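Nuclease-like protein (Chaetomium thermophilum, PDB 6GRB) probably cleaves four-way (Holliday) DNA junctions and 5' flaps as the junction-resolving enzyme GEN1, represented here by its N-terminal nuclease-containing part. Local coordinates at residues L306-T310 and G321-L325; G51-P55 and E312-W316; Q215-F221 and G253-T257. All coordinates share one frame; numbering follows the deposited sequence.

Contact 1: L306-T310 and G321-L325; sequences LREFT and GAIKL
The guanidinium of Arg307 lies flat on the Gly321-Ala322 peptide, and its NH2 donates to the carbonyl of Trp316 in the turn linking helices 303-313 and 318-340. Ala322 N stands about over the centre of the guanidinium face, 3.5 Å from Arg307 CZ. Gly321 O is 3.4 Å from Arg307 NH2, but the angle is too poor for a hydrogen bond, so the peptide simply packs face-on. A salt bridge from NE to Glu397 adds a second polar hold. CG lies anti to the backbone N (chi1 177°) and the chain bends at chi2 (69°), bringing the group onto the first turns of the neighbouring helix.

Along the aliphatic part of the chain the packing is apolar. Leu325 CD2 presses on the partner helix, 3.6 Å from Arg307 CA and 3.8 Å from Arg307 CD. Thr310 OG1 borders Leu325 CD2 at 4.2 Å and has the carbonyls of both Leu306 and Arg307 within reach. The short segments approach to 10.3 Å between axes, at 121°.

Buried arginine is thus handled by dividing its parts: the aliphatic stem packs with leucine, whereas the charged head is fixed in orientation by a carbonyl and a carboxylate. Glu397 would also be expected to offset the nearby charge of Arg311.

Contact 2: G51-P55 and E312-W316; sequences GGSNP and ETFDW
Asn54 reaches across to the end of helix 303-313, and its side chain meets Thr313 along its whole length. Asn54 CB lies 3.8 Å from the methyl CG2 of Thr313. One atom further, Asn54 CG sits 3.5 Å from Thr313 CG2, the closest side-chain approach of this pair. The tip then splits: Asn54 ND2 remains beside Thr313 CG2 at 3.6 Å, while Asn54 OD1 faces Thr313 O at 3.4 Å, two acceptors that cannot bond to each other. The two side chains cross at about a right angle. Thr313 can offer its methyl because CG2 is anti to its backbone N, and OG1 is left to bond Phe309 O within the helix.

Ser53 continues the contact with its CB 3.2 Å from Thr313 O and a weak hydrogen bond from Ser53 OG to Asp315 OD1, 3.4 Å long. Asp315, with positive phi, is where the chain leaves helical geometry. Phe314 turns its ring back, placing CD1 3.7 Å from Ser53 O, and its CD2 lies over the face of the Trp316 ring.

Asn54 occupies the N-cap position of helix 55-70 without making a capping bond. Its loop, in the XPG N-terminal region, joins the start of that helix to the end of helix 303-313 at the surface, with the rings of Phe314 and Trp316 each set edge-to-face against Phe61 of helix 55-70.

Contact 3: Q215-F221 and G253-T257; sequences QAAKAGF and GFFRT. With nucleotides of chain C; nucleotides of chain B.
Helix 210-226, widened to a pi-type turn at 217-221, runs beside the irregular segment 253-257, with the CA atoms of Gln215 and Phe255 5.9 Å apart. The weak bond from Phe221 N to Ala216 O belongs to that wide turn.

Ala219 carries one half of the packing. Its CB stands over the Phe254 ring in a CH-pi contact, 3.4 Å from the centroid and 15° off the normal. Phe221 adds its edge: CE2 comes 3.6 Å from Phe254 CD2, with the ring planes at 85° in an oblique pairing. The methyl and the second ring help to set how Phe254 lies; from helix 237-249, Glu246 also touches Phe254, and Leu243 lies against Phe221.

Gln215 carries the other half. Its CG occupies the crowded position between backbone N and carbonyl carbon (chi1 44°), and the chain then bends so that the amide lies along the loop. There Gln215 NE2 is 3.1 Å from Arg256 CG and 3.3 Å from Phe255 CB, a tight fit made without hydrogen bonding, and it meets the Phe255 ring at its edge.

Beyond Gln215, the loop meets DNA. C5' of DC8 of chain C lies over one face of the Arg256 guanidinium, 3.2 Å from Arg256 CZ, and Thr257 CB approaches O3' of DT12 of chain B at 3.4 Å. Helix 210-226 probably belongs to the helix-two-turn-helix (H2TH) region of this nuclease family; here its flank packs against a loop that touches nucleotides of two DNA chains.

Overall arrangement
Contacts 1 and 2 share helix 303-313 and meet through Trp316, whose backbone O and N serve Arg307 and Thr310. Their centres are 11 Å apart, yet their chemistry differs: contact 1 is buried and packs a charged group and a leucine between helices, whereas contact 2 lies at the surface, where a loop of the XPG N-terminal region meets a helix end through small polar side chains. Contact 3 stands about 55 Å or more from both, centre to centre, on the opposite side of the chain's centre. Partly buried, it combines aromatic packing with a glutamine amide laid along a DNA-touching loop, while contacts 1 and 2 are about 22 and 13 Å from the DNA at their nearest atoms.

Contact 1: L306-T310 and G321-L325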
ATOM      1  N   LEU A 306      -9.228  -8.743  20.053  1.00 62.48           N
ATOM      2  CA  LEU A 306      -7.866  -9.174  19.750  1.00 60.35           C
ATOM      3  C   LEU A 306      -7.319 -10.117  20.808  1.00 60.74           C
ATOM      4  O   LEU A 306      -6.541 -11.022  20.476  1.00 59.43           O
ATOM      5  CB  LEU A 306      -6.941  -7.965  19.610  1.00 59.51           C
ATOM      6  CG  LEU A 306      -6.950  -7.274  18.255  1.00 58.22           C
ATOM      7  CD1 LEU A 306      -6.036  -6.016  18.295  1.00 57.63           C
ATOM      8  CD2 LEU A 306      -6.514  -8.238  17.182  1.00 56.57           C
ATOM      9  N   ARG A 307      -7.696  -9.933  22.085  1.00 63.98           N
ATOM     10  CA  ARG A 307      -7.241 -10.892  23.089  1.00 64.42           C
ATOM     11  C   ARG A 307      -7.832 -12.277  22.845  1.00 64.19           C
ATOM     12  O   ARG A 307      -7.108 -13.274  22.908  1.00 63.25           O
ATOM     13  CB  ARG A 307      -7.561 -10.422  24.495  1.00 66.68           C
ATOM     14  CG  ARG A 307      -7.149 -11.453  25.539  1.00 67.15           C
ATOM     15  CD  ARG A 307      -5.623 -11.583  25.639  1.00 65.80           C
ATOM     16  NE  ARG A 307      -5.229 -12.768  26.407  1.00 66.01           N
ATOM     17  CZ  ARG A 307      -4.570 -13.810  25.905  1.00 64.60           C
ATOM     18  NH1 ARG A 307      -4.276 -14.840  26.677  1.00 64.96           N
ATOM     19  NH2 ARG A 307      -4.188 -13.822  24.634  1.00 62.94           N
ATOM     20  N   GLU A 308      -9.128 -12.365  22.527  1.00 62.62           N
ATOM     21  CA  GLU A 308      -9.700 -13.673  22.191  1.00 62.14           C
ATOM     22  C   GLU A 308      -9.113 -14.229  20.893  1.00 59.88           C
ATOM     23  O   GLU A 308      -8.788 -15.423  20.822  1.00 59.08           O
ATOM     24  CB  GLU A 308     -11.226 -13.596  22.101  1.00 63.54           C
ATOM     25  N   PHE A 309      -8.941 -13.380  19.865  1.00 64.03           N
ATOM     26  CA  PHE A 309      -8.350 -13.836  18.603  1.00 62.05           C
ATOM     27  C   PHE A 309      -6.951 -14.437  18.800  1.00 61.12           C
ATOM     28  O   PHE A 309      -6.655 -15.522  18.277  1.00 60.27           O
ATOM     29  CB  PHE A 309      -8.292 -12.684  17.600  1.00 61.31           C
ATOM     30  CG  PHE A 309      -7.789 -13.082  16.228  1.00 59.53           C
ATOM     31  CD1 PHE A 309      -6.430 -13.112  15.954  1.00 58.50           C
ATOM     32  CD2 PHE A 309      -8.683 -13.398  15.211  1.00 59.18           C
ATOM     33  CE1 PHE A 309      -5.963 -13.464  14.707  1.00 57.29           C
ATOM     34  CE2 PHE A 309      -8.227 -13.746  13.938  1.00 57.78           C
ATOM     35  CZ  PHE A 309      -6.859 -13.786  13.688  1.00 56.90           C
ATOM     36  N   THR A 310      -6.070 -13.737  19.534  1.00 60.73           N
ATOM     37  CA  THR A 310      -4.688 -14.194  19.671  1.00 60.08           C
ATOM     38  C   THR A 310      -4.583 -15.447  20.529  1.00 60.62           C
ATOM     39  O   THR A 310      -3.720 -16.306  20.269  1.00 59.97           O
ATOM     40  CB  THR A 310      -3.804 -13.093  20.260  1.00 60.42           C
ATOM     41  OG1 THR A 310      -4.303 -12.694  21.543  1.00 61.92           O
ATOM     42  CG2 THR A 310      -3.746 -11.892  19.323  1.00 59.72           C
ATOM     43  N   GLY A 321       0.321 -14.949  27.413  1.00 67.46           N
ATOM     44  CA  GLY A 321      -0.246 -14.500  26.151  1.00 66.43           C
ATOM     45  C   GLY A 321      -1.008 -13.199  26.231  1.00 67.00           C
ATOM     46  O   GLY A 321      -1.129 -12.501  25.220  1.00 66.12           O
ATOM     47  N   ALA A 322      -1.534 -12.859  27.404  1.00 66.69           N
ATOM     48  CA  ALA A 322      -2.079 -11.525  27.615  1.00 67.57           C
ATOM     49  C   ALA A 322      -0.967 -10.489  27.698  1.00 67.54           C
ATOM     50  O   ALA A 322      -1.088  -9.395  27.129  1.00 67.18           O
ATOM     51  CB  ALA A 322      -2.924 -11.498  28.886  1.00 69.55           C
ATOM     52  N   ILE A 323       0.118 -10.817  28.409  1.00 68.74           N
ATOM     53  CA  ILE A 323       1.232  -9.881  28.569  1.00 69.07           C
ATOM     54  C   ILE A 323       1.939  -9.659  27.239  1.00 67.59           C
ATOM     55  O   ILE A 323       2.460  -8.568  26.978  1.00 67.65           O
ATOM     56  CB  ILE A 323       2.198 -10.395  29.655  1.00 70.03           C
ATOM     57  CG1 ILE A 323       1.566 -10.216  31.039  1.00 71.72           C
ATOM     58  CG2 ILE A 323       3.564  -9.718  29.565  1.00 70.22           C
ATOM     59  CD1 ILE A 323       2.274 -10.995  32.124  1.00 72.40           C
ATOM     60  N   LYS A 324       1.955 -10.679  26.373  1.00 68.16           N
ATOM     61  CA  LYS A 324       2.620 -10.539  25.084  1.00 66.97           C
ATOM     62  C   LYS A 324       1.805  -9.670  24.125  1.00 66.03           C
ATOM     63  O   LYS A 324       2.373  -8.906  23.337  1.00 65.47           O
ATOM     64  CB  LYS A 324       2.871 -11.913  24.460  1.00 67.57           C
ATOM     65  N   LEU A 325       0.475  -9.769  24.184  1.00 65.65           N
ATOM     66  CA  LEU A 325      -0.361  -8.898  23.371  1.00 64.95           C
ATOM     67  C   LEU A 325      -0.160  -7.451  23.764  1.00 65.48           C
ATOM     68  O   LEU A 325      -0.092  -6.573  22.895  1.00 64.55           O
ATOM     69  CB  LEU A 325      -1.838  -9.293  23.499  1.00 65.36           C
ATOM     70  CG  LEU A 325      -2.918  -8.373  22.920  1.00 65.24           C
ATOM     71  CD1 LEU A 325      -2.786  -8.205  21.416  1.00 63.59           C
ATOM     72  CD2 LEU A 325      -4.271  -8.904  23.265  1.00 66.36           C
TER

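Contact 2: G51-P55 and E312-W316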
ATOM      1  N   GLY A  51       7.196 -21.466  12.551  1.00 89.01           N
ATOM      2  CA  GLY A  51       7.037 -21.603  13.998  1.00 88.86           C
ATOM      3  C   GLY A  51       5.668 -21.187  14.509  1.00 88.02           C
ATOM      4  O   GLY A  51       4.946 -20.398  13.897  1.00 87.56           O
ATOM      5  N   GLY A  52       5.311 -21.738  15.673  1.00 81.27           N
ATOM      6  CA  GLY A  52       4.118 -21.312  16.384  1.00 80.77           C
ATOM      7  C   GLY A  52       2.823 -21.812  15.758  1.00 80.02           C
ATOM      8  O   GLY A  52       2.764 -22.879  15.143  1.00 79.88           O
ATOM      9  N   SER A  53       1.766 -21.016  15.927  1.00 72.81           N
ATOM     10  CA  SER A  53       0.451 -21.303  15.360  1.00 72.20           C
ATOM     11  C   SER A  53       0.065 -20.182  14.409  1.00 71.78           C
ATOM     12  O   SER A  53       0.129 -19.001  14.778  1.00 71.84           O
ATOM     13  CB  SER A  53      -0.614 -21.442  16.451  1.00 72.30           C
ATOM     14  OG  SER A  53      -0.188 -22.346  17.452  1.00 72.82           O
ATOM     15  N   ASN A  54      -0.337 -20.561  13.188  1.00 69.90           N
ATOM     16  CA  ASN A  54      -0.718 -19.660  12.102  1.00 69.50           C
ATOM     17  C   ASN A  54       0.325 -18.567  11.874  1.00 69.79           C
ATOM     18  O   ASN A  54       0.016 -17.382  12.068  1.00 69.56           O
ATOM     19  CB  ASN A  54      -2.090 -19.024  12.372  1.00 69.07           C
ATOM     20  CG  ASN A  54      -3.225 -20.051  12.419  1.00 69.02           C
ATOM     21  OD1 ASN A  54      -3.199 -20.967  13.232  1.00 69.36           O
ATOM     22  ND2 ASN A  54      -4.235 -19.870  11.572  1.00 68.68           N
ATOM     23  N   PRO A  55       1.545 -18.915  11.432  1.00 72.55           N
ATOM     24  CA  PRO A  55       2.563 -17.879  11.227  1.00 73.16           C
ATOM     25  C   PRO A  55       2.249 -16.939  10.082  1.00 72.74           C
ATOM     26  O   PRO A  55       2.583 -15.758  10.181  1.00 72.69           O
ATOM     27  CB  PRO A  55       3.839 -18.692  10.976  1.00 74.11           C
ATOM     28  CG  PRO A  55       3.354 -19.934  10.323  1.00 73.80           C
ATOM     29  CD  PRO A  55       2.045 -20.244  11.030  1.00 72.92           C
ATOM     30  N   GLU A 312      -6.865 -17.810  20.517  1.00 62.65           N
ATOM     31  CA  GLU A 312      -7.319 -18.953  19.723  1.00 61.98           C
ATOM     32  C   GLU A 312      -6.395 -19.235  18.547  1.00 60.58           C
ATOM     33  O   GLU A 312      -6.148 -20.402  18.209  1.00 60.17           O
ATOM     34  CB  GLU A 312      -8.749 -18.734  19.220  1.00 62.37           C
ATOM     35  N   THR A 313      -5.867 -18.190  17.916  1.00 63.72           N
ATOM     36  CA  THR A 313      -5.112 -18.388  16.682  1.00 62.63           C
ATOM     37  C   THR A 313      -3.608 -18.513  16.909  1.00 62.52           C
ATOM     38  O   THR A 313      -2.950 -19.303  16.228  1.00 62.11           O
ATOM     39  CB  THR A 313      -5.407 -17.246  15.709  1.00 62.09           C
ATOM     40  OG1 THR A 313      -6.790 -16.886  15.819  1.00 62.62           O
ATOM     41  CG2 THR A 313      -5.089 -17.678  14.264  1.00 61.20           C
ATOM     42  N   PHE A 314      -3.035 -17.765  17.844  1.00 62.58           N
ATOM     43  CA  PHE A 314      -1.593 -17.814  18.027  1.00 62.66           C
ATOM     44  C   PHE A 314      -1.202 -18.669  19.215  1.00 63.36           C
ATOM     45  O   PHE A 314      -0.005 -18.906  19.432  1.00 63.58           O
ATOM     46  CB  PHE A 314      -1.028 -16.396  18.179  1.00 62.84           C
ATOM     47  CG  PHE A 314      -1.405 -15.470  17.053  1.00 62.17           C
ATOM     48  CD1 PHE A 314      -1.667 -15.967  15.776  1.00 61.45           C
ATOM     49  CD2 PHE A 314      -1.505 -14.092  17.266  1.00 62.35           C
ATOM     50  CE1 PHE A 314      -2.014 -15.111  14.734  1.00 60.87           C
ATOM     51  CE2 PHE A 314      -1.845 -13.240  16.228  1.00 61.73           C
ATOM     52  CZ  PHE A 314      -2.101 -13.745  14.967  1.00 60.97           C
ATOM     53  N   ASP A 315      -2.191 -19.054  19.989  1.00 64.93           N
ATOM     54  CA  ASP A 315      -1.987 -19.810  21.184  1.00 65.70           C
ATOM     55  C   ASP A 315      -1.385 -18.946  22.266  1.00 66.54           C
ATOM     56  O   ASP A 315      -0.721 -19.429  23.138  1.00 67.10           O
ATOM     57  CB  ASP A 315      -1.152 -21.038  20.929  1.00 65.39           C
ATOM     58  CG  ASP A 315      -1.924 -22.296  21.149  1.00 65.50           C
ATOM     59  OD1 ASP A 315      -1.960 -23.121  20.250  1.00 65.23           O
ATOM     60  OD2 ASP A 315      -2.518 -22.451  22.211  1.00 65.97           O
ATOM     61  N   TRP A 316      -1.577 -17.647  22.165  1.00 63.28           N
ATOM     62  CA  TRP A 316      -1.137 -16.723  23.211  1.00 64.21           C
ATOM     63  C   TRP A 316      -2.069 -16.897  24.412  1.00 65.43           C
ATOM     64  O   TRP A 316      -2.935 -16.068  24.716  1.00 66.18           O
ATOM     65  CB  TRP A 316      -1.115 -15.281  22.716  1.00 64.01           C
ATOM     66  CG  TRP A 316      -0.102 -15.013  21.619  1.00 63.10           C
ATOM     67  CD1 TRP A 316       0.787 -15.907  21.066  1.00 62.67           C
ATOM     68  CD2 TRP A 316       0.118 -13.771  20.946  1.00 62.72           C
ATOM     69  NE1 TRP A 316       1.536 -15.293  20.090  1.00 62.23           N
ATOM     70  CE2 TRP A 316       1.150 -13.979  20.002  1.00 62.18           C
ATOM     71  CE3 TRP A 316      -0.461 -12.501  21.044  1.00 62.89           C
ATOM     72  CZ2 TRP A 316       1.607 -12.964  19.159  1.00 61.82           C
ATOM     73  CZ3 TRP A 316       0.002 -11.493  20.208  1.00 62.32           C
ATOM     74  CH2 TRP A 316       1.030 -11.734  19.283  1.00 61.78           C
TER

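Contact 3: Q215-F221 and G253-T257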
ATOM      1  N   GLN A 215       8.819   1.577 -28.262  1.00 87.06           N
ATOM      2  CA  GLN A 215       9.063   2.607 -29.258  1.00 87.43           C
ATOM      3  C   GLN A 215       7.859   2.802 -30.173  1.00 88.41           C
ATOM      4  O   GLN A 215       7.741   3.859 -30.805  1.00 88.64           O
ATOM      5  CB  GLN A 215      10.356   2.309 -30.051  1.00 87.37           C
ATOM      6  CG  GLN A 215      10.564   0.870 -30.519  1.00 87.65           C
ATOM      7  CD  GLN A 215      12.033   0.445 -30.586  1.00 87.06           C
ATOM      8  OE1 GLN A 215      12.883   0.965 -29.862  1.00 86.20           O
ATOM      9  NE2 GLN A 215      12.325  -0.526 -31.442  1.00 87.47           N
ATOM     10  N   ALA A 216       6.945   1.826 -30.221  1.00 86.25           N
ATOM     11  CA  ALA A 216       5.624   2.057 -30.798  1.00 86.94           C
ATOM     12  C   ALA A 216       4.810   3.012 -29.931  1.00 86.70           C
ATOM     13  O   ALA A 216       4.214   3.971 -30.435  1.00 86.87           O
ATOM     14  CB  ALA A 216       4.882   0.728 -30.965  1.00 87.36           C
ATOM     15  N   ALA A 217       4.760   2.750 -28.621  1.00 86.84           N
ATOM     16  CA  ALA A 217       4.096   3.664 -27.694  1.00 86.44           C
ATOM     17  C   ALA A 217       4.634   5.083 -27.845  1.00 85.95           C
ATOM     18  O   ALA A 217       3.862   6.047 -27.926  1.00 85.90           O
ATOM     19  CB  ALA A 217       4.271   3.173 -26.258  1.00 85.84           C
ATOM     20  N   LYS A 218       5.963   5.225 -27.905  1.00 89.17           N
ATOM     21  CA  LYS A 218       6.573   6.541 -28.055  1.00 88.69           C
ATOM     22  C   LYS A 218       6.209   7.184 -29.386  1.00 89.39           C
ATOM     23  O   LYS A 218       6.090   8.415 -29.466  1.00 89.15           O
ATOM     24  CB  LYS A 218       8.091   6.439 -27.919  1.00 88.07           C
ATOM     25  CG  LYS A 218       8.565   5.973 -26.556  1.00 87.08           C
ATOM     26  CD  LYS A 218      10.085   5.912 -26.491  1.00 86.35           C
ATOM     27  CE  LYS A 218      10.696   7.303 -26.568  1.00 85.90           C
ATOM     28  NZ  LYS A 218      10.170   8.186 -25.482  1.00 85.12           N
ATOM     29  N   ALA A 219       6.030   6.387 -30.438  1.00 89.53           N
ATOM     30  CA  ALA A 219       5.652   6.931 -31.736  1.00 90.15           C
ATOM     31  C   ALA A 219       4.193   7.367 -31.801  1.00 90.33           C
ATOM     32  O   ALA A 219       3.759   7.881 -32.842  1.00 90.73           O
ATOM     33  CB  ALA A 219       5.938   5.912 -32.835  1.00 90.79           C
ATOM     34  N   GLY A 220       3.427   7.173 -30.731  1.00 88.81           N
ATOM     35  CA  GLY A 220       2.107   7.742 -30.613  1.00 88.69           C
ATOM     36  C   GLY A 220       0.973   6.766 -30.775  1.00 89.08           C
ATOM     37  O   GLY A 220      -0.187   7.171 -30.635  1.00 88.83           O
ATOM     38  N   PHE A 221       1.264   5.494 -31.046  1.00 89.82           N
ATOM     39  CA  PHE A 221       0.218   4.527 -31.365  1.00 90.20           C
ATOM     40  C   PHE A 221      -0.664   4.163 -30.173  1.00 89.83           C
ATOM     41  O   PHE A 221      -1.708   3.530 -30.370  1.00 89.93           O
ATOM     42  CB  PHE A 221       0.855   3.271 -31.959  1.00 90.69           C
ATOM     43  CG  PHE A 221       1.545   3.511 -33.271  1.00 91.07           C
ATOM     44  CD1 PHE A 221       0.895   3.253 -34.474  1.00 91.50           C
ATOM     45  CD2 PHE A 221       2.842   4.010 -33.309  1.00 90.92           C
ATOM     46  CE1 PHE A 221       1.534   3.481 -35.690  1.00 91.86           C
ATOM     47  CE2 PHE A 221       3.485   4.235 -34.521  1.00 91.27           C
ATOM     48  CZ  PHE A 221       2.831   3.967 -35.709  1.00 91.77           C
ATOM     49  N   GLY A 253      11.147   5.885 -39.295  1.00100.70           N
ATOM     50  CA  GLY A 253      12.214   5.510 -38.376  1.00100.05           C
ATOM     51  C   GLY A 253      11.758   5.418 -36.936  1.00 99.39           C
ATOM     52  O   GLY A 253      12.482   5.842 -36.024  1.00 98.71           O
ATOM     53  N   PHE A 254      10.560   4.864 -36.705  1.00 97.73           N
ATOM     54  CA  PHE A 254      10.011   4.819 -35.352  1.00 97.19           C
ATOM     55  C   PHE A 254      10.695   3.792 -34.451  1.00 96.60           C
ATOM     56  O   PHE A 254      10.499   3.843 -33.230  1.00 95.99           O
ATOM     57  CB  PHE A 254       8.513   4.520 -35.393  1.00 97.59           C
ATOM     58  CG  PHE A 254       7.658   5.707 -35.707  1.00 97.79           C
ATOM     59  CD1 PHE A 254       8.110   6.995 -35.472  1.00 97.45           C
ATOM     60  CD2 PHE A 254       6.383   5.528 -36.226  1.00 98.25           C
ATOM     61  CE1 PHE A 254       7.311   8.083 -35.766  1.00 97.58           C
ATOM     62  CE2 PHE A 254       5.582   6.608 -36.516  1.00 98.34           C
ATOM     63  CZ  PHE A 254       6.044   7.887 -36.284  1.00 98.01           C
ATOM     64  N   PHE A 255      11.474   2.880 -35.018  1.00 95.81           N
ATOM     65  CA  PHE A 255      12.181   1.866 -34.238  1.00 95.21           C
ATOM     66  C   PHE A 255      13.653   1.783 -34.543  1.00 94.89           C
ATOM     67  O   PHE A 255      14.195   2.571 -35.286  1.00 95.13           O
ATOM     68  CB  PHE A 255      11.632   0.485 -34.540  1.00 95.71           C
ATOM     69  CG  PHE A 255      10.181   0.461 -34.775  1.00 96.17           C
ATOM     70  CD1 PHE A 255       9.328   0.036 -33.791  1.00 96.00           C
ATOM     71  CD2 PHE A 255       9.675   0.868 -35.960  1.00 96.72           C
ATOM     72  CE1 PHE A 255       7.977   0.008 -33.993  1.00 96.40           C
ATOM     73  CE2 PHE A 255       8.327   0.846 -36.180  1.00 97.06           C
ATOM     74  CZ  PHE A 255       7.473   0.418 -35.195  1.00 96.88           C
ATOM     75  N   ARG A 256      14.292   0.798 -33.942  1.00 95.18           N
ATOM     76  CA  ARG A 256      15.701   0.524 -34.192  1.00 94.87           C
ATOM     77  C   ARG A 256      15.908  -0.229 -35.502  1.00 95.62           C
ATOM     78  O   ARG A 256      16.843   0.066 -36.254  1.00 95.96           O
ATOM     79  CB  ARG A 256      16.265  -0.274 -33.015  1.00 93.95           C
ATOM     80  CG  ARG A 256      15.226  -1.238 -32.433  1.00 93.92           C
ATOM     81  CD  ARG A 256      15.805  -2.312 -31.495  1.00 93.08           C
ATOM     82  NE  ARG A 256      14.877  -3.443 -31.363  1.00 93.27           N
ATOM     83  CZ  ARG A 256      15.002  -4.606 -32.014  1.00 93.59           C
ATOM     84  NH1 ARG A 256      16.044  -4.825 -32.835  1.00 93.73           N
ATOM     85  NH2 ARG A 256      14.091  -5.562 -31.819  1.00 93.74           N
ATOM     86  N   THR A 257      15.068  -1.220 -35.791  1.00 95.03           N
ATOM     87  CA  THR A 257      15.230  -2.045 -36.979  1.00 95.65           C
ATOM     88  C   THR A 257      13.888  -2.201 -37.686  1.00 96.37           C
ATOM     89  O   THR A 257      12.845  -1.749 -37.204  1.00 96.39           O
ATOM     90  CB  THR A 257      15.820  -3.427 -36.640  1.00 95.25           C
ATOM     91  OG1 THR A 257      15.093  -4.025 -35.558  1.00 94.70           O
ATOM     92  CG2 THR A 257      17.278  -3.306 -36.243  1.00 94.58           C
TER
ATOM     93  P    DC C   8      17.464  -3.725 -27.805  1.00 91.17           P
ATOM     94  OP1  DC C   8      16.821  -2.415 -28.076  1.00 91.60           O
ATOM     95  OP2  DC C   8      18.228  -3.971 -26.562  1.00 89.99           O
ATOM     96  O5'  DC C   8      16.356  -4.864 -27.871  1.00 91.61           O
ATOM     97  C5'  DC C   8      16.070  -5.488 -29.093  1.00 92.56           C
ATOM     98  C4'  DC C   8      15.527  -6.870 -28.860  1.00 92.56           C
ATOM     99  O4'  DC C   8      16.599  -7.819 -28.847  1.00 92.14           O
ATOM    100  C3'  DC C   8      14.811  -7.041 -27.529  1.00 91.93           C
ATOM    101  O3'  DC C   8      13.428  -7.051 -27.779  1.00 92.67           O
ATOM    102  C2'  DC C   8      15.319  -8.391 -26.981  1.00 91.32           C
ATOM    103  C1'  DC C   8      16.171  -8.935 -28.122  1.00 91.78           C
ATOM    104  N1   DC C   8      17.378  -9.683 -27.690  1.00 91.09           N
ATOM    105  C2   DC C   8      17.558 -10.995 -28.128  1.00 91.31           C
ATOM    106  O2   DC C   8      16.690 -11.509 -28.846  1.00 92.01           O
ATOM    107  N3   DC C   8      18.682 -11.666 -27.755  1.00 90.76           N
ATOM    108  C4   DC C   8      19.591 -11.065 -26.977  1.00 90.00           C
ATOM    109  N4   DC C   8      20.679 -11.763 -26.625  1.00 89.54           N
ATOM    110  C5   DC C   8      19.421  -9.722 -26.526  1.00 89.72           C
ATOM    111  C6   DC C   8      18.315  -9.072 -26.908  1.00 90.27           C
TER
ATOM    112  P    DG B  13      17.058  -4.287 -40.631  1.00 96.83           P
ATOM    113  OP1  DG B  13      16.381  -2.992 -40.361  1.00 95.27           O
ATOM    114  OP2  DG B  13      16.754  -5.051 -41.864  1.00 99.20           O
ATOM    115  O5'  DG B  13      18.644  -4.081 -40.619  1.00 98.91           O
ATOM    116  C5'  DG B  13      19.315  -3.811 -39.375  1.00 97.24           C
ATOM    117  C4'  DG B  13      20.820  -3.885 -39.556  1.00 99.85           C
ATOM    118  O4'  DG B  13      21.269  -5.264 -39.417  1.00100.42           O
ATOM    119  C3'  DG B  13      21.333  -3.418 -40.925  1.00103.47           C
ATOM    120  O3'  DG B  13      22.560  -2.757 -40.759  1.00105.07           O
ATOM    121  C2'  DG B  13      21.538  -4.731 -41.661  1.00105.50           C
ATOM    122  C1'  DG B  13      22.070  -5.589 -40.530  1.00104.05           C
ATOM    123  N9   DG B  13      21.971  -7.014 -40.801  1.00104.77           N
ATOM    124  C8   DG B  13      21.043  -7.637 -41.601  1.00105.22           C
ATOM    125  N7   DG B  13      21.210  -8.927 -41.683  1.00106.07           N
ATOM    126  C5   DG B  13      22.337  -9.178 -40.897  1.00106.22           C
ATOM    127  C6   DG B  13      22.999 -10.398 -40.609  1.00107.15           C
ATOM    128  O6   DG B  13      22.715 -11.535 -41.002  1.00108.06           O
ATOM    129  N1   DG B  13      24.094 -10.205 -39.769  1.00107.10           N
ATOM    130  C2   DG B  13      24.505  -8.988 -39.274  1.00106.32           C
ATOM    131  N2   DG B  13      25.585  -9.006 -38.479  1.00106.59           N
ATOM    132  N3   DG B  13      23.896  -7.836 -39.530  1.00105.46           N
ATOM    133  C4   DG B  13      22.819  -8.007 -40.348  1.00105.44           C
ATOM    134  P    DT B  12      13.586  -9.732 -39.138  1.00 99.12           P
ATOM    135  OP1  DT B  12      12.291  -9.006 -39.151  1.00 99.51           O
ATOM    136  OP2  DT B  12      13.868 -10.746 -40.179  1.00 99.45           O
ATOM    137  O5'  DT B  12      14.754  -8.636 -39.129  1.00 98.95           O
ATOM    138  C5'  DT B  12      14.970  -7.831 -37.963  1.00 98.38           C
ATOM    139  C4'  DT B  12      16.316  -7.123 -38.029  1.00 98.14           C
ATOM    140  O4'  DT B  12      17.369  -8.010 -37.599  1.00 97.58           O
ATOM    141  C3'  DT B  12      16.716  -6.601 -39.406  1.00 98.82           C
ATOM    142  O3'  DT B  12      16.811  -5.187 -39.328  1.00 98.87           O
ATOM    143  C2'  DT B  12      18.077  -7.284 -39.709  1.00 99.28           C
ATOM    144  C1'  DT B  12      18.546  -7.757 -38.331  1.00 97.97           C
ATOM    145  N1   DT B  12      19.365  -9.051 -38.319  1.00 98.78           N
ATOM    146  C2   DT B  12      20.584  -9.106 -37.637  1.00 99.19           C
ATOM    147  O2   DT B  12      21.095  -8.151 -37.081  1.00 98.53           O
ATOM    148  N3   DT B  12      21.196 -10.335 -37.650  1.00100.61           N
ATOM    149  C4   DT B  12      20.731 -11.497 -38.251  1.00101.66           C
ATOM    150  O4   DT B  12      21.366 -12.560 -38.220  1.00103.09           O
ATOM    151  C5   DT B  12      19.449 -11.374 -38.928  1.00101.15           C
ATOM    152  C7   DT B  12      18.841 -12.563 -39.620  1.00102.39           C
ATOM    153  C6   DT B  12      18.835 -10.177 -38.915  1.00 99.72           C
TER